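PDB 2ZZR: unsaturated glucuronyl hydrolase from Streptococcus agalactiae, which hydrolyses unsaturated hyaluronan, chondroitin and heparin disaccharides, releasing the unsaturated uronic acid from their 1,3- or 1,4-linkages. Local coordinates for residues A138-A143 against F183-Q188; A142-M147 against E192-V197; R21-I26 against M338-I343; E30-A35 against A385-Y390. One frame throughout, in Å; residues are numbered along the deposited sequence.

Contact 1. Residues A138-A143 against F183-Q188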
loop_
_atom_site.group_PDB
_atom_site.type_symbol
_atom_site.label_atom_id
_atom_site.label_comp_id
_atom_site.label_asym_id
_atom_site.label_seq_id
_atom_site.Cartn_x
_atom_site.Cartn_y
_atom_site.Cartn_z
ATOM N N ALA A 138 8.722 1.560 19.459
ATOM C CA ALA A 138 8.150 0.426 18.726
ATOM C C ALA A 138 8.600 0.435 17.267
ATOM O O ALA A 138 8.915 -0.614 16.701
ATOM C CB ALA A 138 6.635 0.440 18.817
ATOM N N THR A 139 8.632 1.624 16.667
ATOM C CA THR A 139 9.058 1.776 15.270
ATOM C C THR A 139 10.507 1.316 15.055
ATOM O O THR A 139 10.789 0.540 14.132
ATOM C CB THR A 139 8.881 3.239 14.776
ATOM O OG1 THR A 139 7.496 3.608 14.829
ATOM C CG2 THR A 139 9.372 3.378 13.349
ATOM N N ILE A 140 11.425 1.788 15.901
ATOM C CA ILE A 140 12.834 1.419 15.766
ATOM C C ILE A 140 13.031 -0.082 15.980
ATOM O O ILE A 140 13.740 -0.732 15.213
ATOM C CB ILE A 140 13.761 2.255 16.692
ATOM C CG1 ILE A 140 13.615 3.753 16.383
ATOM C CG2 ILE A 140 15.224 1.806 16.553
ATOM C CD1 ILE A 140 13.882 4.140 14.927
ATOM N N LYS A 141 12.374 -0.629 17.000
ATOM C CA LYS A 141 12.441 -2.069 17.261
ATOM C C LYS A 141 11.895 -2.873 16.074
ATOM O O LYS A 141 12.479 -3.889 15.692
ATOM C CB LYS A 141 11.718 -2.423 18.565
ATOM C CG LYS A 141 12.490 -2.000 19.814
ATOM C CD LYS A 141 11.661 -2.200 21.071
ATOM C CE LYS A 141 12.494 -1.918 22.321
ATOM N NZ LYS A 141 11.732 -2.224 23.557
ATOM N N ALA A 142 10.798 -2.393 15.481
ATOM C CA ALA A 142 10.234 -2.993 14.262
ATOM C C ALA A 142 11.199 -2.932 13.078
ATOM O O ALA A 142 11.312 -3.897 12.323
ATOM C CB ALA A 142 8.906 -2.331 13.901
ATOM N N ALA A 143 11.887 -1.801 12.918
ATOM C CA ALA A 143 12.885 -1.646 11.865
ATOM C C ALA A 143 14.001 -2.682 12.033
ATOM O O ALA A 143 14.382 -3.346 11.072
ATOM C CB ALA A 143 13.453 -0.230 11.858
ATOM N N PHE A 183 13.896 3.609 5.869
ATOM C CA PHE A 183 14.283 4.998 5.601
ATOM C C PHE A 183 14.006 5.884 6.819
ATOM O O PHE A 183 14.793 6.785 7.115
ATOM C CB PHE A 183 13.573 5.563 4.368
ATOM C CG PHE A 183 14.114 5.046 3.046
ATOM C CD1 PHE A 183 13.262 4.441 2.127
ATOM C CD2 PHE A 183 15.464 5.190 2.715
ATOM C CE1 PHE A 183 13.742 3.976 0.897
ATOM C CE2 PHE A 183 15.957 4.726 1.489
ATOM C CZ PHE A 183 15.091 4.118 0.578
ATOM N N PHE A 184 12.899 5.623 7.515
ATOM C CA PHE A 184 12.573 6.350 8.749
ATOM C C PHE A 184 13.623 6.078 9.830
ATOM O O PHE A 184 14.130 7.012 10.466
ATOM C CB PHE A 184 11.172 5.986 9.259
ATOM C CG PHE A 184 10.835 6.606 10.593
ATOM C CD1 PHE A 184 10.345 7.907 10.661
ATOM C CD2 PHE A 184 11.029 5.898 11.776
ATOM C CE1 PHE A 184 10.044 8.496 11.895
ATOM C CE2 PHE A 184 10.730 6.477 13.015
ATOM C CZ PHE A 184 10.228 7.772 13.071
ATOM N N ALA A 185 13.949 4.803 10.034
ATOM C CA ALA A 185 14.961 4.427 11.026
ATOM C C ALA A 185 16.306 5.081 10.727
ATOM O O ALA A 185 16.999 5.524 11.646
ATOM C CB ALA A 185 15.099 2.914 11.115
ATOM N N TYR A 186 16.661 5.165 9.447
ATOM C CA TYR A 186 17.878 5.866 9.042
ATOM C C TYR A 186 17.838 7.336 9.468
ATOM O O TYR A 186 18.806 7.851 10.035
ATOM C CB TYR A 186 18.108 5.770 7.531
ATOM C CG TYR A 186 19.131 6.771 7.045
ATOM C CD1 TYR A 186 20.483 6.633 7.374
ATOM C CD2 TYR A 186 18.744 7.872 6.284
ATOM C CE1 TYR A 186 21.423 7.564 6.944
ATOM C CE2 TYR A 186 19.673 8.807 5.853
ATOM C CZ TYR A 186 21.007 8.646 6.183
ATOM O OH TYR A 186 21.923 9.572 5.744
ATOM N N GLU A 187 16.720 8.002 9.182
ATOM C CA GLU A 187 16.572 9.429 9.487
ATOM C C GLU A 187 16.642 9.708 10.989
ATOM O O GLU A 187 17.200 10.724 11.410
ATOM C CB GLU A 187 15.270 9.971 8.897
ATOM C CG GLU A 187 15.294 10.037 7.371
ATOM C CD GLU A 187 13.945 10.358 6.757
ATOM O OE1 GLU A 187 12.931 10.378 7.485
ATOM O OE2 GLU A 187 13.904 10.596 5.531
ATOM N N GLN A 188 16.094 8.794 11.786
ATOM C CA GLN A 188 16.038 8.964 13.243
ATOM C C GLN A 188 17.357 8.658 13.951
ATOM O O GLN A 188 17.694 9.301 14.952
ATOM C CB GLN A 188 14.918 8.100 13.840
ATOM C CG GLN A 188 13.521 8.499 13.393
ATOM C CD GLN A 188 13.175 9.943 13.735
ATOM O OE1 GLN A 188 13.367 10.384 14.869
ATOM N NE2 GLN A 188 12.660 10.682 12.753
#
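The F184 ring meets T139, whose methyl CG2 approaches one side of it obliquely. T139 CG2 lies 3.4 Å from both F184 CD2 and F184 CE2. The methyl therefore rests against that bond of the ring and not over its centre. The two side chains cross at about a right angle. One ring face carries Q188 CG, which comes from the next turn of the same helix. It sits 3.3 Å above the F184 plane, displaced toward the rim. F184 CG is anti to the backbone N (chi1 175°), and this carries the base of the ring toward helix 133-147.

T139 meets the ring mainly with its methyl. CG2 is anti to the backbone N, while OG1 stands beside that N. OG1 hydrogen-bonds to A135 O one turn back and to T124 OG1, so its polar end is satisfied away from F184.

Beside the ring the packing is small and aliphatic. A143 CB and A185 CB touch at 3.6 Å. I140 reaches over with its end: I140 CD1 is 4.1 Å from A185 CA and 4.2 Å from Q188 CB. A185 has little bulk, and the backbones come close, with the CA atoms of I140 and A185 6.0 Å apart. The helix axes approach to 9.6 Å at 118°.

The contact is mostly buried in the helical barrel. Helix 115-130 covers it from one side: C123 lies on T139, R128 on F184 and Y127 on Q188. Helix 192-209 adds Y194 against A185.

Contact 2. Residues A142-M147 against E192-V197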
loop_
_atom_site.group_PDB
_atom_site.type_symbol
_atom_site.label_atom_id
_atom_site.label_comp_id
_atom_site.label_asym_id
_atom_site.label_seq_id
_atom_site.Cartn_x
_atom_site.Cartn_y
_atom_site.Cartn_z
ATOM N N ALA A 142 10.798 -2.393 15.481
ATOM C CA ALA A 142 10.234 -2.993 14.262
ATOM C C ALA A 142 11.199 -2.932 13.078
ATOM O O ALA A 142 11.312 -3.897 12.323
ATOM C CB ALA A 142 8.906 -2.331 13.901
ATOM N N ALA A 143 11.887 -1.801 12.918
ATOM C CA ALA A 143 12.885 -1.646 11.865
ATOM C C ALA A 143 14.001 -2.682 12.033
ATOM O O ALA A 143 14.382 -3.346 11.072
ATOM C CB ALA A 143 13.453 -0.230 11.858
ATOM N N ASP A 144 14.497 -2.835 13.260
ATOM C CA ASP A 144 15.523 -3.841 13.551
ATOM C C ASP A 144 15.019 -5.255 13.255
ATOM O O ASP A 144 15.762 -6.092 12.728
ATOM C CB ASP A 144 15.992 -3.735 15.004
ATOM C CG ASP A 144 16.788 -2.472 15.266
ATOM O OD1 ASP A 144 17.362 -1.921 14.304
ATOM O OD2 ASP A 144 16.832 -2.030 16.437
ATOM N N LYS A 145 13.754 -5.511 13.581
ATOM C CA LYS A 145 13.133 -6.801 13.276
ATOM C C LYS A 145 13.124 -7.054 11.765
ATOM O O LYS A 145 13.465 -8.149 11.307
ATOM C CB LYS A 145 11.715 -6.876 13.855
ATOM C CG LYS A 145 11.039 -8.239 13.723
ATOM C CD LYS A 145 11.693 -9.287 14.623
ATOM C CE LYS A 145 11.045 -10.658 14.442
ATOM N NZ LYS A 145 11.488 -11.304 13.179
ATOM N N LEU A 146 12.759 -6.030 10.996
ATOM C CA LEU A 146 12.749 -6.133 9.540
ATOM C C LEU A 146 14.150 -6.382 8.964
ATOM O O LEU A 146 14.317 -7.182 8.042
ATOM C CB LEU A 146 12.120 -4.880 8.917
ATOM C CG LEU A 146 11.938 -4.894 7.395
ATOM C CD1 LEU A 146 11.089 -6.083 6.943
ATOM C CD2 LEU A 146 11.352 -3.574 6.917
ATOM N N MET A 147 15.147 -5.697 9.522
ATOM C CA MET A 147 16.543 -5.840 9.095
ATOM C C MET A 147 17.058 -7.285 9.199
ATOM O O MET A 147 17.944 -7.680 8.438
ATOM C CB MET A 147 17.446 -4.897 9.902
ATOM C CG MET A 147 17.238 -3.411 9.581
ATOM S SD MET A 147 17.922 -2.944 7.979
ATOM C CE MET A 147 19.647 -2.746 8.420
ATOM N N GLU A 192 23.530 4.297 8.790
ATOM C CA GLU A 192 23.523 4.080 7.342
ATOM C C GLU A 192 23.049 2.689 6.920
ATOM O O GLU A 192 22.565 2.519 5.806
ATOM C CB GLU A 192 24.918 4.341 6.768
ATOM C CG GLU A 192 25.352 5.799 6.808
ATOM C CD GLU A 192 25.166 6.509 5.484
ATOM O OE1 GLU A 192 24.128 6.295 4.818
ATOM O OE2 GLU A 192 26.067 7.292 5.106
ATOM N N LYS A 193 23.195 1.699 7.802
ATOM C CA LYS A 193 22.825 0.315 7.463
ATOM C C LYS A 193 21.354 0.203 7.072
ATOM O O LYS A 193 21.012 -0.528 6.148
ATOM C CB LYS A 193 23.155 -0.648 8.608
ATOM C CG LYS A 193 24.653 -0.854 8.825
ATOM C CD LYS A 193 24.914 -1.661 10.085
ATOM C CE LYS A 193 26.408 -1.732 10.396
ATOM N NZ LYS A 193 26.646 -2.301 11.756
ATOM N N TYR A 194 20.499 0.949 7.768
ATOM C CA TYR A 194 19.070 0.989 7.455
ATOM C C TYR A 194 18.843 1.441 6.015
ATOM O O TYR A 194 18.058 0.835 5.276
ATOM C CB TYR A 194 18.330 1.947 8.386
ATOM C CG TYR A 194 18.237 1.534 9.838
ATOM C CD1 TYR A 194 18.747 2.359 10.838
ATOM C CD2 TYR A 194 17.606 0.345 10.218
ATOM C CE1 TYR A 194 18.653 2.005 12.186
ATOM C CE2 TYR A 194 17.508 -0.021 11.567
ATOM C CZ TYR A 194 18.032 0.822 12.541
ATOM O OH TYR A 194 17.940 0.492 13.877
ATOM N N ARG A 195 19.523 2.523 5.633
ATOM C CA ARG A 195 19.377 3.103 4.303
ATOM C C ARG A 195 19.946 2.172 3.233
ATOM O O ARG A 195 19.335 1.986 2.184
ATOM C CB ARG A 195 20.044 4.484 4.227
ATOM C CG ARG A 195 19.803 5.184 2.892
ATOM C CD ARG A 195 20.372 6.597 2.814
ATOM N NE ARG A 195 19.777 7.290 1.669
ATOM C CZ ARG A 195 20.198 7.172 0.411
ATOM N NH1 ARG A 195 21.245 6.404 0.119
ATOM N NH2 ARG A 195 19.573 7.829 -0.562
ATOM N N GLN A 196 21.112 1.588 3.510
ATOM C CA GLN A 196 21.756 0.657 2.581
ATOM C C GLN A 196 20.857 -0.523 2.232
ATOM O O GLN A 196 20.725 -0.873 1.065
ATOM C CB GLN A 196 23.099 0.172 3.135
ATOM C CG GLN A 196 24.168 1.253 3.127
ATOM C CD GLN A 196 25.396 0.920 3.967
ATOM O OE1 GLN A 196 25.363 0.055 4.853
ATOM N NE2 GLN A 196 26.489 1.628 3.700
ATOM N N VAL A 197 20.235 -1.121 3.243
ATOM C CA VAL A 197 19.299 -2.231 3.032
ATOM C C VAL A 197 18.090 -1.785 2.201
ATOM O O VAL A 197 17.699 -2.471 1.248
ATOM C CB VAL A 197 18.857 -2.856 4.372
ATOM C CG1 VAL A 197 17.641 -3.762 4.191
ATOM C CG2 VAL A 197 20.003 -3.631 4.990
#
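Y194 and D144 join the two helices through one short hydrogen bond. Y194 OH donates to D144 OD1 at 2.5 Å. OD1 is approached on its syn side, 21° out of the carboxylate plane. It lies in the plane of the Y194 ring, at its edge. The carboxylate and the ring are nearly coplanar, 15° apart. In D144 CG is anti to the carbonyl carbon, beside the backbone N, and the carboxylate comes nearer to Y194 than CB does.

M147 has the most surface buried by the contact. Its chain is bent at chi2 (-73°) and again, in the same sense, at chi3, and its SD and CE come to lie against V197. CG touches the tyrosine, 3.8 Å from Y194 CD2. SD follows at 5.2 Å from the centroid of the Y194 ring, in an oblique Met-aromatic contact. The methyl then turns toward the other helix. M147 CE is 3.6 Å from V197 CG2 and 3.5 Å from K193 O. SD also packs on V197 CB. The methionine is thus gripped by the phenol at its CG and by V197 at its far end. A143 adds its CB, 4.1 Å from Y194 CE2.

Helix 180-189 also packs here, with T189 on Y194 and L182 on V197. I157 of strand 156-157 also reaches V197.

The axes are 11.2 Å apart, and M147 and Y194 span the distance. A Met-aromatic contact and one Tyr-Asp bond thus link two helices of the alpha-helical barrel of glycoside hydrolase family 88.

Contact 3. Residues R21-I26 against M338-I343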
loop_
_atom_site.group_PDB
_atom_site.type_symbol
_atom_site.label_atom_id
_atom_site.label_comp_id
_atom_site.label_asym_id
_atom_site.label_seq_id
_atom_site.Cartn_x
_atom_site.Cartn_y
_atom_site.Cartn_z
ATOM N N ARG A 21 -14.367 15.838 -14.225
ATOM C CA ARG A 21 -14.486 16.912 -13.244
ATOM C C ARG A 21 -13.555 16.624 -12.078
ATOM O O ARG A 21 -13.576 15.525 -11.520
ATOM C CB ARG A 21 -15.919 17.005 -12.706
ATOM C CG ARG A 21 -16.979 17.419 -13.715
ATOM C CD ARG A 21 -18.350 16.912 -13.275
ATOM N NE ARG A 21 -18.404 15.452 -13.361
ATOM C CZ ARG A 21 -19.015 14.656 -12.486
ATOM N NH1 ARG A 21 -18.988 13.345 -12.674
ATOM N NH2 ARG A 21 -19.642 15.158 -11.428
ATOM N N LEU A 22 -12.749 17.612 -11.701
ATOM C CA LEU A 22 -11.930 17.496 -10.495
ATOM C C LEU A 22 -12.814 17.429 -9.253
ATOM O O LEU A 22 -13.859 18.082 -9.186
ATOM C CB LEU A 22 -10.943 18.667 -10.382
ATOM C CG LEU A 22 -9.893 18.818 -11.490
ATOM C CD1 LEU A 22 -9.128 20.124 -11.313
ATOM C CD2 LEU A 22 -8.932 17.634 -11.528
ATOM N N LEU A 23 -12.394 16.629 -8.277
ATOM C CA LEU A 23 -13.100 16.503 -7.009
ATOM C C LEU A 23 -13.059 17.801 -6.215
ATOM O O LEU A 23 -12.001 18.413 -6.063
ATOM C CB LEU A 23 -12.513 15.364 -6.172
ATOM C CG LEU A 23 -12.926 13.941 -6.557
ATOM C CD1 LEU A 23 -11.991 12.946 -5.888
ATOM C CD2 LEU A 23 -14.394 13.663 -6.182
ATOM N N THR A 24 -14.220 18.215 -5.715
ATOM C CA THR A 24 -14.312 19.442 -4.937
ATOM C C THR A 24 -14.106 19.173 -3.457
ATOM O O THR A 24 -14.199 18.030 -2.996
ATOM C CB THR A 24 -15.669 20.149 -5.134
ATOM O OG1 THR A 24 -16.706 19.357 -4.544
ATOM C CG2 THR A 24 -15.957 20.375 -6.616
ATOM N N LYS A 25 -13.837 20.237 -2.709
ATOM C CA LYS A 25 -13.649 20.131 -1.277
ATOM C C LYS A 25 -14.861 19.498 -0.585
ATOM O O LYS A 25 -14.698 18.621 0.263
ATOM C CB LYS A 25 -13.318 21.496 -0.669
ATOM C CG LYS A 25 -12.981 21.434 0.804
ATOM C CD LYS A 25 -12.655 22.795 1.372
ATOM C CE LYS A 25 -12.458 22.709 2.872
ATOM N NZ LYS A 25 -12.376 24.053 3.506
ATOM N N ILE A 26 -16.067 19.928 -0.955
ATOM C CA ILE A 26 -17.276 19.365 -0.346
ATOM C C ILE A 26 -17.458 17.883 -0.670
ATOM O O ILE A 26 -17.877 17.116 0.191
ATOM C CB ILE A 26 -18.570 20.196 -0.657
ATOM C CG1 ILE A 26 -19.739 19.727 0.218
ATOM C CG2 ILE A 26 -18.944 20.126 -2.126
ATOM C CD1 ILE A 26 -19.517 19.933 1.705
ATOM N N MET A 338 -10.427 8.268 -10.722
ATOM C CA MET A 338 -10.361 7.008 -9.988
ATOM C C MET A 338 -10.930 7.170 -8.580
ATOM O O MET A 338 -11.761 6.372 -8.142
ATOM C CB MET A 338 -8.916 6.503 -9.945
ATOM C CG MET A 338 -8.338 6.167 -11.330
ATOM S SD MET A 338 -6.527 6.178 -11.357
ATOM C CE MET A 338 -6.210 4.581 -10.623
ATOM N N LEU A 339 -10.497 8.218 -7.880
ATOM C CA LEU A 339 -10.997 8.476 -6.537
ATOM C C LEU A 339 -12.491 8.818 -6.552
ATOM O O LEU A 339 -13.235 8.380 -5.668
ATOM C CB LEU A 339 -10.179 9.570 -5.840
ATOM C CG LEU A 339 -10.450 9.831 -4.349
ATOM C CD1 LEU A 339 -10.397 8.557 -3.481
ATOM C CD2 LEU A 339 -9.484 10.878 -3.818
ATOM N N ARG A 340 -12.922 9.592 -7.548
ATOM C CA ARG A 340 -14.349 9.908 -7.699
ATOM C C ARG A 340 -15.178 8.626 -7.793
ATOM O O ARG A 340 -16.184 8.486 -7.098
ATOM C CB ARG A 340 -14.617 10.786 -8.923
ATOM C CG ARG A 340 -16.109 11.095 -9.109
ATOM C CD ARG A 340 -16.396 11.979 -10.312
ATOM N NE ARG A 340 -15.887 13.342 -10.151
ATOM C CZ ARG A 340 -16.421 14.267 -9.354
ATOM N NH1 ARG A 340 -17.489 13.994 -8.615
ATOM N NH2 ARG A 340 -15.879 15.476 -9.291
ATOM N N SER A 341 -14.744 7.698 -8.645
ATOM C CA SER A 341 -15.432 6.416 -8.790
ATOM C C SER A 341 -15.474 5.630 -7.481
ATOM O O SER A 341 -16.509 5.058 -7.133
ATOM C CB SER A 341 -14.806 5.574 -9.895
ATOM O OG SER A 341 -15.178 6.070 -11.166
ATOM N N LEU A 342 -14.360 5.614 -6.744
ATOM C CA LEU A 342 -14.350 4.941 -5.449
ATOM C C LEU A 342 -15.394 5.547 -4.507
ATOM O O LEU A 342 -16.190 4.824 -3.901
ATOM C CB LEU A 342 -12.952 4.962 -4.818
ATOM C CG LEU A 342 -11.862 4.145 -5.518
ATOM C CD1 LEU A 342 -10.554 4.281 -4.764
ATOM C CD2 LEU A 342 -12.242 2.663 -5.659
ATOM N N ILE A 343 -15.402 6.876 -4.411
ATOM C CA ILE A 343 -16.327 7.590 -3.539
ATOM C C ILE A 343 -17.779 7.322 -3.939
ATOM O O ILE A 343 -18.616 6.998 -3.086
ATOM C CB ILE A 343 -16.067 9.126 -3.570
ATOM C CG1 ILE A 343 -14.728 9.463 -2.907
ATOM C CG2 ILE A 343 -17.202 9.888 -2.872
ATOM C CD1 ILE A 343 -14.215 10.862 -3.245
HETATM O O HOH W 1 -13.461 12.911 -11.496
#
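R340 and R21 stack guanidinium on guanidinium, where the chain before helix 25-46 packs against helix 328-346 of the alpha-helical barrel. The planes are 24° apart and the centres 4.1 Å. R21 NH2 lies over one face of the R340 group, toward its rim. L23 CD2 covers the opposite face, 3.8 Å from R340 CZ and over the centre.

At the edge of R340, in its plane, NH2 donates to R21 O at 3.2 Å. This donor stands above the carbonyl plane. The NE bond to the same oxygen is weak. A water completes the edge: it donates to R21 O at 2.6 Å and accepts from R340 NE at 2.8 Å. L23 CD1 packs on L339 CG at 3.8 Å and, further along the helix, on I343 CD1.

Two like charges stack here, but R340 also has acid partners. NH1 forms salt bridges with E27 and E344, which probably offset the repulsion. T24 is the N-cap of helix 25-46, and its side chain caps a backbone N there, as in a capping box. E27 ties this helix start to R340: E27 OE2 takes R340 NH1, while E27 OE1 accepts a hydrogen bond from T24 N.

Contact 4. Residues E30-A35 against A385-Y390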
loop_
_atom_site.group_PDB
_atom_site.type_symbol
_atom_site.label_atom_id
_atom_site.label_comp_id
_atom_site.label_asym_id
_atom_site.label_seq_id
_atom_site.Cartn_x
_atom_site.Cartn_y
_atom_site.Cartn_z
ATOM N N GLU A 30 -17.400 15.214 2.343
ATOM C CA GLU A 30 -18.551 14.340 2.583
ATOM C C GLU A 30 -18.172 12.853 2.558
ATOM O O GLU A 30 -18.704 12.061 3.349
ATOM C CB GLU A 30 -19.698 14.670 1.625
ATOM C CG GLU A 30 -20.374 15.998 2.003
ATOM C CD GLU A 30 -21.559 16.385 1.134
ATOM O OE1 GLU A 30 -21.816 15.730 0.102
ATOM O OE2 GLU A 30 -22.235 17.376 1.490
ATOM N N ALA A 31 -17.236 12.491 1.678
ATOM C CA ALA A 31 -16.690 11.123 1.647
ATOM C C ALA A 31 -15.938 10.792 2.937
ATOM O O ALA A 31 -16.078 9.686 3.488
ATOM C CB ALA A 31 -15.793 10.926 0.421
ATOM N N ILE A 32 -15.142 11.746 3.420
ATOM C CA ILE A 32 -14.423 11.584 4.681
ATOM C C ILE A 32 -15.406 11.414 5.838
ATOM O O ILE A 32 -15.242 10.529 6.687
ATOM C CB ILE A 32 -13.474 12.775 4.973
ATOM C CG1 ILE A 32 -12.292 12.774 3.993
ATOM C CG2 ILE A 32 -12.958 12.715 6.406
ATOM C CD1 ILE A 32 -11.411 14.028 4.070
ATOM N N GLU A 33 -16.434 12.260 5.863
ATOM C CA GLU A 33 -17.404 12.215 6.950
ATOM C C GLU A 33 -18.199 10.909 6.974
ATOM O O GLU A 33 -18.433 10.360 8.049
ATOM C CB GLU A 33 -18.304 13.454 6.927
ATOM C CG GLU A 33 -17.589 14.677 7.491
ATOM C CD GLU A 33 -18.280 15.997 7.196
ATOM O OE1 GLU A 33 -19.297 16.015 6.466
ATOM O OE2 GLU A 33 -17.785 17.030 7.694
ATOM N N LYS A 34 -18.564 10.396 5.797
ATOM C CA LYS A 34 -19.241 9.097 5.684
ATOM C C LYS A 34 -18.336 7.960 6.185
ATOM O O LYS A 34 -18.794 7.069 6.902
ATOM C CB LYS A 34 -19.711 8.839 4.248
ATOM C CG LYS A 34 -20.664 7.638 4.094
ATOM C CD LYS A 34 -21.226 7.511 2.684
ATOM C CE LYS A 34 -20.171 7.050 1.690
ATOM N NZ LYS A 34 -20.755 6.703 0.372
ATOM N N ALA A 35 -17.055 8.003 5.816
ATOM C CA ALA A 35 -16.081 7.022 6.304
ATOM C C ALA A 35 -15.945 7.072 7.825
ATOM O O ALA A 35 -15.910 6.029 8.487
ATOM C CB ALA A 35 -14.716 7.235 5.633
ATOM N N ALA A 385 -6.112 8.411 0.666
ATOM C CA ALA A 385 -6.317 9.184 -0.560
ATOM C C ALA A 385 -7.196 10.398 -0.284
ATOM O O ALA A 385 -6.895 11.509 -0.732
ATOM C CB ALA A 385 -6.939 8.322 -1.655
ATOM N N LEU A 386 -8.276 10.179 0.463
ATOM C CA LEU A 386 -9.185 11.266 0.815
ATOM C C LEU A 386 -8.458 12.366 1.586
ATOM O O LEU A 386 -8.571 13.561 1.239
ATOM C CB LEU A 386 -10.372 10.730 1.615
ATOM C CG LEU A 386 -11.353 9.859 0.823
ATOM C CD1 LEU A 386 -12.439 9.323 1.775
ATOM C CD2 LEU A 386 -11.973 10.622 -0.346
ATOM N N ILE A 387 -7.701 11.959 2.609
ATOM C CA ILE A 387 -6.934 12.885 3.449
ATOM C C ILE A 387 -5.822 13.585 2.645
ATOM O O ILE A 387 -5.603 14.791 2.804
ATOM C CB ILE A 387 -6.375 12.184 4.731
ATOM C CG1 ILE A 387 -7.521 11.746 5.668
ATOM C CG2 ILE A 387 -5.346 13.064 5.479
ATOM C CD1 ILE A 387 -8.392 12.886 6.242
ATOM N N ARG A 388 -5.148 12.835 1.768
ATOM C CA ARG A 388 -4.170 13.423 0.841
ATOM C C ARG A 388 -4.763 14.578 0.030
ATOM O O ARG A 388 -4.134 15.630 -0.115
ATOM C CB ARG A 388 -3.617 12.364 -0.119
ATOM C CG ARG A 388 -2.448 11.554 0.442
ATOM C CD ARG A 388 -2.083 10.424 -0.525
ATOM N NE ARG A 388 -0.840 9.756 -0.132
ATOM C CZ ARG A 388 0.380 10.201 -0.434
ATOM N NH1 ARG A 388 0.537 11.312 -1.151
ATOM N NH2 ARG A 388 1.450 9.535 -0.017
ATOM N N PHE A 389 -5.965 14.374 -0.504
ATOM C CA PHE A 389 -6.614 15.377 -1.352
ATOM C C PHE A 389 -7.060 16.587 -0.542
ATOM O O PHE A 389 -7.046 17.722 -1.039
ATOM C CB PHE A 389 -7.826 14.764 -2.053
ATOM C CG PHE A 389 -7.511 14.109 -3.361
ATOM C CD1 PHE A 389 -6.519 13.132 -3.456
ATOM C CD2 PHE A 389 -8.232 14.444 -4.501
ATOM C CE1 PHE A 389 -6.245 12.511 -4.673
ATOM C CE2 PHE A 389 -7.966 13.830 -5.719
ATOM C CZ PHE A 389 -6.970 12.863 -5.805
ATOM N N TYR A 390 -7.450 16.323 0.701
ATOM C CA TYR A 390 -8.115 17.305 1.555
ATOM C C TYR A 390 -7.171 18.269 2.271
ATOM O O TYR A 390 -7.510 19.438 2.500
ATOM C CB TYR A 390 -8.981 16.577 2.582
ATOM C CG TYR A 390 -9.924 17.492 3.325
ATOM C CD1 TYR A 390 -11.072 17.987 2.706
ATOM C CD2 TYR A 390 -9.667 17.857 4.641
ATOM C CE1 TYR A 390 -11.948 18.826 3.386
ATOM C CE2 TYR A 390 -10.534 18.707 5.331
ATOM C CZ TYR A 390 -11.666 19.181 4.695
ATOM O OH TYR A 390 -12.529 20.006 5.376
#
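I32 has the most surface buried by the contact, and it meets L386 first. I32 CG1 lies 3.7 Å from L386 CB. The two side chains slide past each other in opposite directions, so each runs alongside the other and they do not meet head on. The CA atoms of the pair are 6.5 Å apart, the nearest across the two segments.

In I32, CG1 is anti to the carbonyl carbon, and the chain continues extended to CD1 (chi2 171°). CD1 reaches past L386 to Y390, one turn on, and to I387. I32 CD1 touches Y390 CB at 3.8 Å and I387 CD1 at 3.9 Å. Y390 CG is as near as Y390 CB, and the methyl comes to that ring obliquely.

The helices run roughly antiparallel, at 142° between their directions, with axes 10.1 Å apart. This is aliphatic packing between helix 25-46 and helix 376-390 of the family's alpha-helical barrel. It joins residues close to the two ends of the sequence.

L386 also serves A31. Its branch end sits against the alanine methyl: L386 CD2 is 3.9 Å and L386 CD1 4.0 Å from A31 CB. I343 of helix 328-346 touches both A31 and L386; Y83 of helix 70-84 packs on both I32 and I387.

Y390 contributes its CB and the root of its ring. Its hydroxyl hydrogen-bonds to E29, one residue before the segment 30-35.

Contacts 1 and 2 share helix 133-147, with A142 and A143 in both, and their centres are 7 Å apart. They use two successive helices, 180-189 and 192-209, which also touch directly: A185 CB lies 3.7 Å from Y194 CG. Contacts 3 and 4 are also neighbours, both using helix 25-46, with centres 10 Å apart. I343 CD1 meets L386 CD2 at 3.7 Å. The pairs are well separated: centres of contacts 2 and 3 are 38 Å apart, on opposite sides of the chain's centre. Contact 4 brings together segments near the two chain ends; contact 3 ties the N-terminal part to helix 328-346. All four lie away from the probable catalytic D114 and D174.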